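Local coordinates for protein AvtR (Acidianus filamentous virus 6, PDB 4HV0) that acts as a transcriptional regulator of an archaeal lipothrixvirus, probably by binding DNA through ribbon-helix-helix folds, at residues E7-F12 / F91-I96; S23-I28 / Y63-K68; F36-R41 / K71-L76. All blocks are in the same frame, centred on the assembly; numbering follows the deposited sequence.

Contact 1: E7-F12 / F91-I96; sequences EEVYEF and FLKEMI
Val9 of helix 7-19 sets its two methyls against neighbouring residues of helix 88-97, CG1 on Leu92 and CG2 on Lys93. Lys93 makes its contact at the root of the side chain, where CB lies 4.0 Å from Val9 CG2. CG stands anti to the backbone N (chi1 -160°) and begins to carry the chain away from Val9. CD continues outward, and a bend at chi3 (59°) turns CE aside, before NZ ends in a salt bridge to Glu6. The lysine thus gives its aliphatic base to the helix pair and its charge to the strand leading into helix 7-19. On the other methyl, Val9 CG1 is 4.0 Å from Leu92 CB, and the two side chains cross at about a right angle. Strand 3-6, helix 7-19 and helix 24-36 form the ribbon-helix-helix unit, and helix 88-97, the last of the chain, packs against the first of its helices at a crossing angle of 63° between the short segments, with axes 9.8 Å apart. One turn beyond Val9, Phe12 offers its ring to two partners. Selenomethionine Met95 brings CE to 3.7 Å from Phe12 CE2. Ile96 lies over one face of that ring, its CG1 3.9 Å from Phe12 CG and displaced toward the rim; the modelled place of Ile96 CD1 is doubtful.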
ATOM      1  N   GLU A   7       3.457   2.553  10.839  1.00 74.98           N
ATOM      2  CA  GLU A   7       3.894   3.944  10.675  1.00 83.06           C
ATOM      3  C   GLU A   7       5.143   4.091   9.785  1.00 75.93           C
ATOM      4  O   GLU A   7       5.191   4.952   8.908  1.00 78.47           O
ATOM      5  CB  GLU A   7       4.139   4.543  12.054  1.00 90.03           C
ATOM      6  CG  GLU A   7       4.434   6.027  12.076  1.00 98.16           C
ATOM      7  CD  GLU A   7       4.390   6.588  13.480  1.00109.85           C
ATOM      8  OE1 GLU A   7       4.451   5.787  14.448  1.00121.36           O
ATOM      9  OE2 GLU A   7       4.280   7.827  13.613  1.00120.75           O
ATOM     10  N   GLU A   8       6.150   3.258  10.005  1.00 70.98           N
ATOM     11  CA  GLU A   8       7.342   3.303   9.167  1.00 78.01           C
ATOM     12  C   GLU A   8       7.006   3.185   7.660  1.00 77.36           C
ATOM     13  O   GLU A   8       7.544   3.933   6.817  1.00 92.53           O
ATOM     14  CB  GLU A   8       8.331   2.228   9.588  1.00 75.51           C
ATOM     15  CG  GLU A   8       9.653   2.347   8.864  1.00 96.35           C
ATOM     16  CD  GLU A   8      10.709   1.376   9.373  1.00110.26           C
ATOM     17  OE1 GLU A   8      10.386   0.507  10.220  1.00108.22           O
ATOM     18  OE2 GLU A   8      11.870   1.484   8.903  1.00117.71           O
ATOM     19  N   VAL A   9       6.091   2.285   7.329  1.00 66.57           N
ATOM     20  CA  VAL A   9       5.687   2.107   5.955  1.00 61.04           C
ATOM     21  C   VAL A   9       4.964   3.349   5.440  1.00 67.49           C
ATOM     22  O   VAL A   9       5.210   3.808   4.303  1.00 65.08           O
ATOM     23  CB  VAL A   9       4.809   0.843   5.771  1.00 57.49           C
ATOM     24  CG1 VAL A   9       4.196   0.807   4.378  1.00 54.07           C
ATOM     25  CG2 VAL A   9       5.628  -0.407   6.006  1.00 51.86           C
ATOM     26  N   TYR A  10       4.075   3.898   6.261  1.00 70.61           N
ATOM     27  CA  TYR A  10       3.329   5.086   5.870  1.00 70.21           C
ATOM     28  C   TYR A  10       4.267   6.270   5.627  1.00 80.23           C
ATOM     29  O   TYR A  10       4.110   6.982   4.632  1.00 86.04           O
ATOM     30  CB  TYR A  10       2.308   5.452   6.923  1.00 73.77           C
ATOM     31  CG  TYR A  10       1.446   6.626   6.519  1.00 83.92           C
ATOM     32  CD1 TYR A  10       0.436   6.476   5.575  1.00 84.39           C
ATOM     33  CD2 TYR A  10       1.653   7.891   7.072  1.00 80.79           C
ATOM     34  CE1 TYR A  10      -0.352   7.551   5.193  1.00 86.93           C
ATOM     35  CE2 TYR A  10       0.861   8.966   6.705  1.00 80.65           C
ATOM     36  CZ  TYR A  10      -0.141   8.796   5.762  1.00 87.00           C
ATOM     37  OH  TYR A  10      -0.924   9.862   5.390  1.00 88.36           O
ATOM     38  N   GLU A  11       5.253   6.469   6.508  1.00 86.20           N
ATOM     39  CA  GLU A  11       6.204   7.563   6.314  1.00 94.65           C
ATOM     40  C   GLU A  11       6.824   7.410   4.930  1.00 93.61           C
ATOM     41  O   GLU A  11       6.817   8.358   4.127  1.00 94.63           O
ATOM     42  CB  GLU A  11       7.307   7.609   7.394  1.00 92.45           C
ATOM     43  CG  GLU A  11       6.839   7.794   8.834  1.00 98.05           C
ATOM     44  CD  GLU A  11       5.822   8.912   9.036  1.00104.21           C
ATOM     45  OE1 GLU A  11       5.903   9.969   8.380  1.00109.59           O
ATOM     46  OE2 GLU A  11       4.908   8.733   9.871  1.00117.30           O
ATOM     47  N   PHE A  12       7.325   6.209   4.651  1.00 87.86           N
ATOM     48  CA  PHE A  12       7.932   5.926   3.364  1.00 81.72           C
ATOM     49  C   PHE A  12       7.007   6.239   2.194  1.00 77.03           C
ATOM     50  O   PHE A  12       7.412   6.888   1.250  1.00 79.11           O
ATOM     51  CB  PHE A  12       8.360   4.477   3.277  1.00 80.90           C
ATOM     52  CG  PHE A  12       8.755   4.072   1.892  1.00 89.08           C
ATOM     53  CD1 PHE A  12      10.043   4.319   1.427  1.00 88.13           C
ATOM     54  CD2 PHE A  12       7.834   3.473   1.033  1.00 90.59           C
ATOM     55  CE1 PHE A  12      10.419   3.959   0.143  1.00 78.82           C
ATOM     56  CE2 PHE A  12       8.204   3.114  -0.260  1.00 91.56           C
ATOM     57  CZ  PHE A  12       9.500   3.360  -0.701  1.00 85.65           C
ATOM     58  N   PHE A  91       4.747  -7.008   2.810  1.00 39.47           N
ATOM     59  CA  PHE A  91       5.296  -6.915   1.474  1.00 49.05           C
ATOM     60  C   PHE A  91       5.907  -5.530   1.231  1.00 48.05           C
ATOM     61  O   PHE A  91       7.055  -5.424   0.857  1.00 50.23           O
ATOM     62  CB  PHE A  91       4.176  -7.232   0.486  1.00 52.69           C
ATOM     63  CG  PHE A  91       4.503  -6.996  -0.940  1.00 51.97           C
ATOM     64  CD1 PHE A  91       5.057  -7.991  -1.705  1.00 61.07           C
ATOM     65  CD2 PHE A  91       4.134  -5.817  -1.548  1.00 62.85           C
ATOM     66  CE1 PHE A  91       5.317  -7.776  -3.045  1.00 70.67           C
ATOM     67  CE2 PHE A  91       4.370  -5.597  -2.891  1.00 63.99           C
ATOM     68  CZ  PHE A  91       4.966  -6.572  -3.640  1.00 63.20           C
ATOM     69  N   LEU A  92       5.160  -4.475   1.518  1.00 50.76           N
ATOM     70  CA  LEU A  92       5.697  -3.115   1.397  1.00 56.66           C
ATOM     71  C   LEU A  92       6.886  -2.871   2.334  1.00 57.51           C
ATOM     72  O   LEU A  92       7.836  -2.200   1.966  1.00 65.66           O
ATOM     73  CB  LEU A  92       4.626  -2.076   1.701  1.00 50.19           C
ATOM     74  CG  LEU A  92       3.426  -2.045   0.778  1.00 48.70           C
ATOM     75  CD1 LEU A  92       2.317  -1.254   1.429  1.00 45.19           C
ATOM     76  CD2 LEU A  92       3.836  -1.408  -0.546  1.00 49.44           C
ATOM     77  N   LYS A  93       6.854  -3.456   3.523  1.00 56.87           N
ATOM     78  CA  LYS A  93       7.961  -3.315   4.480  1.00 64.95           C
ATOM     79  C   LYS A  93       9.252  -3.954   3.967  1.00 62.92           C
ATOM     80  O   LYS A  93      10.326  -3.407   4.134  1.00 72.88           O
ATOM     81  CB  LYS A  93       7.558  -3.938   5.823  1.00 68.26           C
ATOM     82  CG  LYS A  93       8.337  -3.491   7.038  1.00 68.02           C
ATOM     83  CD  LYS A  93       7.619  -3.881   8.342  1.00 86.15           C
ATOM     84  CE  LYS A  93       7.371  -5.399   8.518  1.00 86.93           C
ATOM     85  NZ  LYS A  93       6.643  -5.852   9.750  1.00 81.96           N
ATOM     86  N   GLU A  94       9.140  -5.118   3.339  1.00 64.35           N
ATOM     87  CA  GLU A  94      10.302  -5.804   2.787  1.00 63.65           C
ATOM     88  C   GLU A  94      10.891  -5.089   1.576  1.00 63.95           C
ATOM     89  O   GLU A  94      12.075  -5.197   1.281  1.00 70.95           O
ATOM     90  CB  GLU A  94       9.921  -7.223   2.368  1.00 62.74           C
ATOM     91  CG  GLU A  94       9.578  -8.134   3.537  1.00 63.58           C
ATOM     92  CD  GLU A  94       9.300  -9.553   3.108  1.00 73.95           C
ATOM     93  OE1 GLU A  94       9.545  -9.898   1.910  1.00 90.44           O
ATOM     94  OE2 GLU A  94       8.865 -10.339   3.969  1.00 78.02           O
HETATM   95  N   MSE A  95      10.031  -4.412   0.842  1.00 72.87           N
HETATM   96  CA  MSE A  95      10.417  -3.673  -0.332  1.00 73.01           C
HETATM   97  C   MSE A  95      11.168  -2.443   0.105  1.00 78.68           C
HETATM   98  O   MSE A  95      12.174  -2.102  -0.492  1.00 92.02           O
HETATM   99  CB  MSE A  95       9.090  -3.334  -0.971  1.00 63.85           C
HETATM  100  CG  MSE A  95       9.318  -2.918  -2.386  1.00 68.42           C
HETATM  101 SE   MSE A  95       7.692  -1.920  -2.787  0.50 75.33          SE
HETATM  102  CE  MSE A  95       8.125  -0.175  -1.999  1.00 76.04           C
ATOM    103  N   ILE A  96      10.695  -1.775   1.159  1.00 81.20           N
ATOM    104  CA  ILE A  96      11.405  -0.645   1.757  1.00 80.28           C
ATOM    105  C   ILE A  96      12.818  -1.092   2.117  1.00 85.76           C
ATOM    106  O   ILE A  96      13.802  -0.584   1.562  1.00 79.94           O
ATOM    107  CB  ILE A  96      10.713  -0.153   3.055  1.00 87.22           C
ATOM    108  CG1 ILE A  96       9.264   0.308   2.821  1.00 87.12           C
ATOM    109  CG2 ILE A  96      11.522   0.948   3.727  1.00 85.92           C
ATOM    110  CD1 ILE A  96       8.985   0.913   1.481  1.00 74.06           C
TER

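Contact 2: S23-I28 / Y63-K68; sequences SVPAVI and YRINCK
The second helix of the ribbon-helix-helix unit, helix 24-36, starts here, and its N-terminal part packs on the end of strand 60-65 and the turn that follows. Ile65 is the central residue, and its side chain leaves the backbone toward the helix. It meets Ile28 tip to tip: the CD1 atoms of Ile28 and Ile65 are 3.6 Å apart, and the same Ile28 methyl also touches Ile65 CG2. From the start of the helix Val24 crosses Ile65 at about a right angle, its CG1 3.8 Å from Ile65 CD1, while the ring carbon CG of Pro25 lies 4.1 Å from Ile65 CG2. Ile65 thus meets three residues from the start of the helix, Val24, Pro25 and Ile28. Asn66 then centres an inverse gamma turn, closed by a weak bond from Cys67 N to Ile65 O, and Pro25 CG approaches the backbone at Asn66 O. Past this bend Cys67 has SG anti to its backbone N (chi1 -166°), which sets the sulfur 3.5 Å from Ile28 CG2. The helix end has its own polar closure: Ser23 is the N-cap, and its OG accepts from Ala26 N at 3.3 Å. Helix 7-19 adds Leu13 against Val24 and Ile28, and Ala17 against Val24. Strand 3-6, antiparallel to strand 60-65, contributes Val5 to Ile65 and Val3 to Cys67, placing the contact between the helices and the ribbon.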
ATOM      1  N   SER A  23      -0.679  11.514  -4.432  1.00 87.95           N
ATOM      2  CA  SER A  23      -1.131  11.039  -3.134  1.00 88.41           C
ATOM      3  C   SER A  23      -0.469   9.716  -2.704  1.00 86.96           C
ATOM      4  O   SER A  23       0.205   9.068  -3.494  1.00 86.41           O
ATOM      5  CB  SER A  23      -2.633  10.874  -3.186  1.00 85.68           C
ATOM      6  OG  SER A  23      -2.958   9.923  -4.173  1.00 95.27           O
ATOM      7  N   VAL A  24      -0.673   9.333  -1.441  1.00 78.72           N
ATOM      8  CA  VAL A  24      -0.201   8.057  -0.917  1.00 71.07           C
ATOM      9  C   VAL A  24      -0.913   6.877  -1.605  1.00 70.59           C
ATOM     10  O   VAL A  24      -0.262   5.881  -1.937  1.00 71.42           O
ATOM     11  CB  VAL A  24      -0.314   8.018   0.626  1.00 68.19           C
ATOM     12  CG1 VAL A  24      -0.075   6.625   1.198  1.00 56.71           C
ATOM     13  CG2 VAL A  24       0.726   8.958   1.219  1.00 67.81           C
ATOM     14  N   PRO A  25      -2.224   6.984  -1.869  1.00 64.42           N
ATOM     15  CA  PRO A  25      -2.850   5.920  -2.657  1.00 66.75           C
ATOM     16  C   PRO A  25      -2.340   5.768  -4.098  1.00 71.40           C
ATOM     17  O   PRO A  25      -2.373   4.667  -4.645  1.00 79.10           O
ATOM     18  CB  PRO A  25      -4.326   6.318  -2.669  1.00 66.65           C
ATOM     19  CG  PRO A  25      -4.512   7.069  -1.412  1.00 65.70           C
ATOM     20  CD  PRO A  25      -3.238   7.856  -1.265  1.00 69.09           C
ATOM     21  N   ALA A  26      -1.911   6.853  -4.721  1.00 69.78           N
ATOM     22  CA  ALA A  26      -1.340   6.761  -6.066  1.00 72.58           C
ATOM     23  C   ALA A  26      -0.053   5.944  -6.024  1.00 63.64           C
ATOM     24  O   ALA A  26       0.227   5.120  -6.899  1.00 72.39           O
ATOM     25  CB  ALA A  26      -1.089   8.154  -6.654  1.00 71.42           C
ATOM     26  N   VAL A  27       0.733   6.166  -4.993  1.00 56.69           N
ATOM     27  CA  VAL A  27       1.992   5.448  -4.822  1.00 60.44           C
ATOM     28  C   VAL A  27       1.699   3.924  -4.602  1.00 65.13           C
ATOM     29  O   VAL A  27       2.279   3.068  -5.277  1.00 69.05           O
ATOM     30  CB  VAL A  27       2.791   6.132  -3.674  1.00 56.71           C
ATOM     31  CG1 VAL A  27       4.048   5.377  -3.279  1.00 52.32           C
ATOM     32  CG2 VAL A  27       3.142   7.552  -4.069  1.00 55.75           C
ATOM     33  N   ILE A  28       0.767   3.592  -3.707  1.00 60.52           N
ATOM     34  CA  ILE A  28       0.375   2.190  -3.506  1.00 60.50           C
ATOM     35  C   ILE A  28      -0.099   1.567  -4.811  1.00 63.91           C
ATOM     36  O   ILE A  28       0.380   0.493  -5.166  1.00 68.46           O
ATOM     37  CB  ILE A  28      -0.737   2.046  -2.460  1.00 56.83           C
ATOM     38  CG1 ILE A  28      -0.188   2.326  -1.078  1.00 52.95           C
ATOM     39  CG2 ILE A  28      -1.400   0.682  -2.505  1.00 56.00           C
ATOM     40  CD1 ILE A  28      -1.324   2.588  -0.109  1.00 58.37           C
ATOM     41  N   TYR A  63      -1.905   3.124  10.121  1.00 68.54           N
ATOM     42  CA  TYR A  63      -2.643   3.983   9.196  1.00 64.85           C
ATOM     43  C   TYR A  63      -3.589   3.170   8.335  1.00 65.44           C
ATOM     44  O   TYR A  63      -3.232   2.135   7.829  1.00 63.61           O
ATOM     45  CB  TYR A  63      -1.674   4.800   8.355  1.00 70.03           C
ATOM     46  CG  TYR A  63      -0.910   5.831   9.164  1.00 77.18           C
ATOM     47  CD1 TYR A  63      -1.273   7.183   9.151  1.00 78.30           C
ATOM     48  CD2 TYR A  63       0.173   5.449   9.952  1.00 77.71           C
ATOM     49  CE1 TYR A  63      -0.564   8.116   9.895  1.00 79.07           C
ATOM     50  CE2 TYR A  63       0.887   6.372  10.695  1.00 79.00           C
ATOM     51  CZ  TYR A  63       0.517   7.702  10.668  1.00 81.44           C
ATOM     52  OH  TYR A  63       1.241   8.613  11.412  1.00 92.95           O
ATOM     53  N   ARG A  64      -4.817   3.650   8.198  1.00 72.42           N
ATOM     54  CA  ARG A  64      -5.820   3.046   7.330  1.00 77.44           C
ATOM     55  C   ARG A  64      -5.848   3.840   6.018  1.00 83.21           C
ATOM     56  O   ARG A  64      -6.143   5.029   6.023  1.00 89.06           O
ATOM     57  CB  ARG A  64      -7.195   3.094   7.988  1.00 87.91           C
ATOM     58  CG  ARG A  64      -7.363   2.180   9.186  1.00101.41           C
ATOM     59  CD  ARG A  64      -8.781   1.642   9.276  1.00123.42           C
ATOM     60  NE  ARG A  64      -8.913   0.677  10.370  1.00140.29           N
ATOM     61  CZ  ARG A  64      -8.441  -0.574  10.357  1.00155.23           C
ATOM     62  NH1 ARG A  64      -7.783  -1.056   9.303  1.00159.07           N
ATOM     63  NH2 ARG A  64      -8.629  -1.361  11.413  1.00161.11           N
ATOM     64  N   ILE A  65      -5.532   3.197   4.899  1.00 87.96           N
ATOM     65  CA  ILE A  65      -5.426   3.890   3.611  1.00 83.77           C
ATOM     66  C   ILE A  65      -6.529   3.467   2.653  1.00 89.45           C
ATOM     67  O   ILE A  65      -6.713   2.280   2.386  1.00 82.17           O
ATOM     68  CB  ILE A  65      -4.077   3.622   2.936  1.00 82.93           C
ATOM     69  CG1 ILE A  65      -2.927   4.223   3.733  1.00 81.89           C
ATOM     70  CG2 ILE A  65      -4.045   4.264   1.559  1.00 72.93           C
ATOM     71  CD1 ILE A  65      -1.564   3.820   3.223  1.00 83.06           C
ATOM     72  N   ASN A  66      -7.241   4.458   2.116  1.00109.07           N
ATOM     73  CA  ASN A  66      -8.303   4.218   1.140  1.00113.11           C
ATOM     74  C   ASN A  66      -7.725   3.950  -0.240  1.00114.35           C
ATOM     75  O   ASN A  66      -7.766   4.792  -1.132  1.00119.53           O
ATOM     76  CB  ASN A  66      -9.309   5.381   1.097  1.00117.34           C
ATOM     77  CG  ASN A  66     -10.679   4.989   1.632  1.00115.36           C
ATOM     78  OD1 ASN A  66     -10.902   3.850   2.036  1.00119.52           O
ATOM     79  ND2 ASN A  66     -11.604   5.932   1.627  1.00117.29           N
ATOM     80  N   CYS A  67      -7.144   2.774  -0.397  1.00115.96           N
ATOM     81  CA  CYS A  67      -6.699   2.361  -1.698  1.00104.95           C
ATOM     82  C   CYS A  67      -7.889   1.712  -2.363  1.00106.79           C
ATOM     83  O   CYS A  67      -8.455   0.762  -1.819  1.00110.14           O
ATOM     84  CB  CYS A  67      -5.544   1.388  -1.600  1.00102.66           C
ATOM     85  SG  CYS A  67      -4.770   1.203  -3.201  1.00104.20           S
ATOM     86  N   LYS A  68      -8.300   2.284  -3.496  1.00105.22           N
ATOM     87  CA  LYS A  68      -9.360   1.754  -4.343  1.00 98.17           C
ATOM     88  C   LYS A  68      -8.780   1.410  -5.719  1.00 93.09           C
ATOM     89  O   LYS A  68      -8.224   2.273  -6.379  1.00 90.78           O
ATOM     90  CB  LYS A  68     -10.466   2.796  -4.531  1.00102.43           C
ATOM     91  CG  LYS A  68     -11.122   3.264  -3.253  1.00106.66           C
ATOM     92  CD  LYS A  68     -12.434   3.990  -3.520  1.00102.15           C
ATOM     93  CE  LYS A  68     -13.072   4.470  -2.229  1.00105.22           C
ATOM     94  NZ  LYS A  68     -14.308   5.255  -2.488  1.00108.94           N
TER

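Contact 3: F36-R41 / K71-L76; sequences FGIEDR and KRNEIL
Asp40 OD2 accepts a hydrogen bond from the backbone N of Glu70, just ahead of helix 71-84, and lies 3.7 Å from Asn73 CB in the first turn of that helix; the Glu70 side chain answers in turn, its OE2 accepting from the backbone N of Arg41. Asp40 CG stands anti to its backbone N (chi1 -170°), which sets the carboxylate carbon alongside the Asn73 side chain. The side chains of Asp40 and Asn73 slide past each other in opposite directions, with the carboxylate and amide planes 43° apart. Being so close to the start of a helix, with Arg29 and Lys33 also touching Asp40, the carboxylate probably has its negative charge stabilised. The Asn73 amide end lies against both the Asp40 carboxylate and the backbone at Glu39, and Asn73 is a buried residue, much of it covered by this loop. Its apolar neighbour is Ile38, which meets Asn73 tip to tip: Ile38 CD1 is 3.6 Å from Asn73 CG. The other branch, Ile38 CG2, lies 4.2 Å from Leu76 CD1, one turn further along the helix, and these two side chains run past each other in opposing directions. Gly37, the first residue past helix 24-36, leaves helical geometry with positive phi, and the loop after it runs alongside the start of helix 71-84; Ile38 also touches Val77, and Phe36, at the end of helix 24-36, touches Glu80 and Leu81 farther along helix 71-84.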
ATOM      1  N   PHE A  36       2.562  -6.591  -9.297  1.00 41.93           N
ATOM      2  CA  PHE A  36       1.583  -7.618  -9.704  1.00 42.04           C
ATOM      3  C   PHE A  36       1.354  -7.640 -11.209  1.00 43.82           C
ATOM      4  O   PHE A  36       0.715  -8.541 -11.730  1.00 37.55           O
ATOM      5  CB  PHE A  36       0.284  -7.530  -8.894  1.00 42.60           C
ATOM      6  CG  PHE A  36       0.533  -7.805  -7.444  1.00 46.50           C
ATOM      7  CD1 PHE A  36       0.638  -9.111  -6.960  1.00 48.56           C
ATOM      8  CD2 PHE A  36       0.829  -6.780  -6.600  1.00 45.49           C
ATOM      9  CE1 PHE A  36       0.968  -9.356  -5.643  1.00 47.40           C
ATOM     10  CE2 PHE A  36       1.164  -7.015  -5.283  1.00 52.24           C
ATOM     11  CZ  PHE A  36       1.243  -8.315  -4.804  1.00 47.43           C
ATOM     12  N   GLY A  37       1.957  -6.689 -11.901  1.00 41.89           N
ATOM     13  CA  GLY A  37       1.998  -6.700 -13.351  1.00 46.10           C
ATOM     14  C   GLY A  37       0.660  -6.478 -14.036  1.00 46.27           C
ATOM     15  O   GLY A  37       0.417  -7.052 -15.102  1.00 41.41           O
ATOM     16  N   ILE A  38      -0.151  -5.617 -13.431  1.00 45.13           N
ATOM     17  CA  ILE A  38      -1.514  -5.349 -13.837  1.00 48.70           C
ATOM     18  C   ILE A  38      -1.808  -3.898 -14.212  1.00 52.17           C
ATOM     19  O   ILE A  38      -1.203  -2.944 -13.736  1.00 62.14           O
ATOM     20  CB  ILE A  38      -2.559  -5.757 -12.768  1.00 42.56           C
ATOM     21  CG1 ILE A  38      -2.229  -5.118 -11.395  1.00 41.94           C
ATOM     22  CG2 ILE A  38      -2.687  -7.265 -12.797  1.00 46.99           C
ATOM     23  CD1 ILE A  38      -3.152  -5.486 -10.259  1.00 41.39           C
ATOM     24  N   GLU A  39      -2.806  -3.785 -15.062  1.00 64.26           N
ATOM     25  CA  GLU A  39      -3.332  -2.535 -15.549  1.00 66.70           C
ATOM     26  C   GLU A  39      -4.484  -2.139 -14.652  1.00 60.77           C
ATOM     27  O   GLU A  39      -5.376  -2.943 -14.430  1.00 52.66           O
ATOM     28  CB  GLU A  39      -3.858  -2.765 -16.959  1.00 79.20           C
ATOM     29  CG  GLU A  39      -4.492  -1.551 -17.617  1.00 95.93           C
ATOM     30  CD  GLU A  39      -3.477  -0.704 -18.371  1.00100.93           C
ATOM     31  OE1 GLU A  39      -2.365  -0.476 -17.835  1.00 94.57           O
ATOM     32  OE2 GLU A  39      -3.806  -0.271 -19.501  1.00106.30           O
ATOM     33  N   ASP A  40      -4.484  -0.915 -14.152  1.00 60.72           N
ATOM     34  CA  ASP A  40      -5.633  -0.418 -13.407  1.00 72.17           C
ATOM     35  C   ASP A  40      -5.986   1.031 -13.770  1.00 80.57           C
ATOM     36  O   ASP A  40      -5.139   1.935 -13.749  1.00 78.20           O
ATOM     37  CB  ASP A  40      -5.412  -0.562 -11.907  1.00 78.74           C
ATOM     38  CG  ASP A  40      -6.677  -0.282 -11.102  1.00 82.37           C
ATOM     39  OD1 ASP A  40      -6.994   0.899 -10.885  1.00 92.66           O
ATOM     40  OD2 ASP A  40      -7.343  -1.233 -10.649  1.00 77.76           O
ATOM     41  N   ARG A  41      -7.265   1.236 -14.070  1.00 87.16           N
ATOM     42  CA  ARG A  41      -7.753   2.527 -14.557  1.00 95.77           C
ATOM     43  C   ARG A  41      -8.038   3.509 -13.437  1.00 97.31           C
ATOM     44  O   ARG A  41      -8.015   4.698 -13.668  1.00103.44           O
ATOM     45  CB  ARG A  41      -9.031   2.353 -15.378  1.00102.86           C
ATOM     46  CG  ARG A  41      -9.383   3.523 -16.289  1.00109.41           C
ATOM     47  CD  ARG A  41      -8.884   3.277 -17.705  1.00116.73           C
ATOM     48  NE  ARG A  41      -9.511   4.176 -18.698  1.00123.39           N
ATOM     49  CZ  ARG A  41     -10.664   3.946 -19.349  1.00120.16           C
ATOM     50  NH1 ARG A  41     -11.402   2.855 -19.121  1.00121.94           N
ATOM     51  NH2 ARG A  41     -11.105   4.845 -20.233  1.00113.28           N
ATOM     52  N   LYS A  71     -12.425  -3.547  -9.173  1.00 73.00           N
ATOM     53  CA  LYS A  71     -12.784  -4.715  -8.384  1.00 76.81           C
ATOM     54  C   LYS A  71     -11.988  -5.960  -8.800  1.00 68.84           C
ATOM     55  O   LYS A  71     -11.565  -6.720  -7.942  1.00 73.60           O
ATOM     56  CB  LYS A  71     -14.311  -4.971  -8.430  1.00 85.33           C
ATOM     57  CG  LYS A  71     -15.115  -3.954  -7.614  1.00101.91           C
ATOM     58  CD  LYS A  71     -16.639  -4.103  -7.751  1.00107.21           C
ATOM     59  CE  LYS A  71     -17.408  -3.100  -6.870  1.00108.43           C
ATOM     60  NZ  LYS A  71     -18.634  -3.614  -6.183  1.00103.12           N
ATOM     61  N   ARG A  72     -11.768  -6.161 -10.095  1.00 68.65           N
ATOM     62  CA  ARG A  72     -11.031  -7.340 -10.561  1.00 77.08           C
ATOM     63  C   ARG A  72      -9.571  -7.373 -10.048  1.00 73.44           C
ATOM     64  O   ARG A  72      -9.086  -8.442  -9.643  1.00 66.94           O
ATOM     65  CB  ARG A  72     -11.139  -7.595 -12.081  1.00 85.63           C
ATOM     66  CG  ARG A  72     -12.295  -8.539 -12.402  1.00101.77           C
ATOM     67  CD  ARG A  72     -13.651  -7.959 -12.004  1.00103.26           C
ATOM     68  NE  ARG A  72     -14.509  -8.967 -11.390  1.00105.58           N
ATOM     69  CZ  ARG A  72     -15.677  -8.694 -10.822  1.00113.99           C
ATOM     70  NH1 ARG A  72     -16.129  -7.446 -10.832  1.00120.02           N
ATOM     71  NH2 ARG A  72     -16.395  -9.664 -10.259  1.00116.21           N
ATOM     72  N   ASN A  73      -8.922  -6.215 -10.012  1.00 58.16           N
ATOM     73  CA  ASN A  73      -7.576  -6.125  -9.512  1.00 61.61           C
ATOM     74  C   ASN A  73      -7.508  -6.258  -7.991  1.00 58.45           C
ATOM     75  O   ASN A  73      -6.566  -6.819  -7.464  1.00 58.22           O
ATOM     76  CB  ASN A  73      -6.902  -4.832  -9.970  1.00 64.77           C
ATOM     77  CG  ASN A  73      -6.537  -4.828 -11.450  1.00 63.20           C
ATOM     78  OD1 ASN A  73      -6.511  -3.770 -12.081  1.00 71.50           O
ATOM     79  ND2 ASN A  73      -6.238  -5.980 -11.996  1.00 61.23           N
ATOM     80  N   GLU A  74      -8.515  -5.774  -7.289  1.00 59.72           N
ATOM     81  CA  GLU A  74      -8.616  -6.004  -5.856  1.00 67.34           C
ATOM     82  C   GLU A  74      -8.565  -7.503  -5.517  1.00 64.30           C
ATOM     83  O   GLU A  74      -7.821  -7.924  -4.634  1.00 54.32           O
ATOM     84  CB  GLU A  74      -9.916  -5.422  -5.325  1.00 79.67           C
ATOM     85  CG  GLU A  74      -9.828  -4.940  -3.893  1.00 92.32           C
ATOM     86  CD  GLU A  74     -11.147  -4.396  -3.423  1.00102.85           C
ATOM     87  OE1 GLU A  74     -11.448  -3.214  -3.740  1.00118.20           O
ATOM     88  OE2 GLU A  74     -11.871  -5.158  -2.752  1.00102.45           O
ATOM     89  N   ILE A  75      -9.332  -8.298  -6.244  1.00 53.04           N
ATOM     90  CA  ILE A  75      -9.321  -9.727  -6.049  1.00 55.50           C
ATOM     91  C   ILE A  75      -7.968 -10.348  -6.412  1.00 54.79           C
ATOM     92  O   ILE A  75      -7.452 -11.157  -5.631  1.00 58.01           O
ATOM     93  CB  ILE A  75     -10.506 -10.389  -6.803  1.00 62.52           C
ATOM     94  CG1 ILE A  75     -11.820 -10.013  -6.095  1.00 69.27           C
ATOM     95  CG2 ILE A  75     -10.404 -11.901  -6.855  1.00 52.16           C
ATOM     96  CD1 ILE A  75     -13.083 -10.051  -6.931  1.00 65.42           C
ATOM     97  N   LEU A  76      -7.363  -9.957  -7.542  1.00 55.91           N
ATOM     98  CA  LEU A  76      -6.070 -10.553  -7.938  1.00 51.17           C
ATOM     99  C   LEU A  76      -5.046 -10.259  -6.867  1.00 47.24           C
ATOM    100  O   LEU A  76      -4.328 -11.142  -6.437  1.00 37.92           O
ATOM    101  CB  LEU A  76      -5.570 -10.034  -9.292  1.00 53.18           C
ATOM    102  CG  LEU A  76      -6.422 -10.435 -10.506  1.00 55.62           C
ATOM    103  CD1 LEU A  76      -5.848  -9.810 -11.763  1.00 58.39           C
ATOM    104  CD2 LEU A  76      -6.540 -11.942 -10.654  1.00 57.96           C
TER

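In the fold
Contact 2 is the most buried of the three, an apolar joint between helix 24-36 and the ribbon, whereas contacts 1 and 3 are only partly buried. Contacts 1 and 2 adjoin: Tyr10 stacks on Tyr63 and also touches Ile65, so helix 7-19 serves both. Contact 3, on the far side of the chain's centre from contact 1, mixes polar and apolar partners where a loop meets a helix start. Strand, helix and helix occur twice in the chain, at 3-36 and 60-97, with the strands paired antiparallel. All three contacts join the first set, or the loop after it, to the second, consistent with two ribbon-helix-helix units associated within one chain.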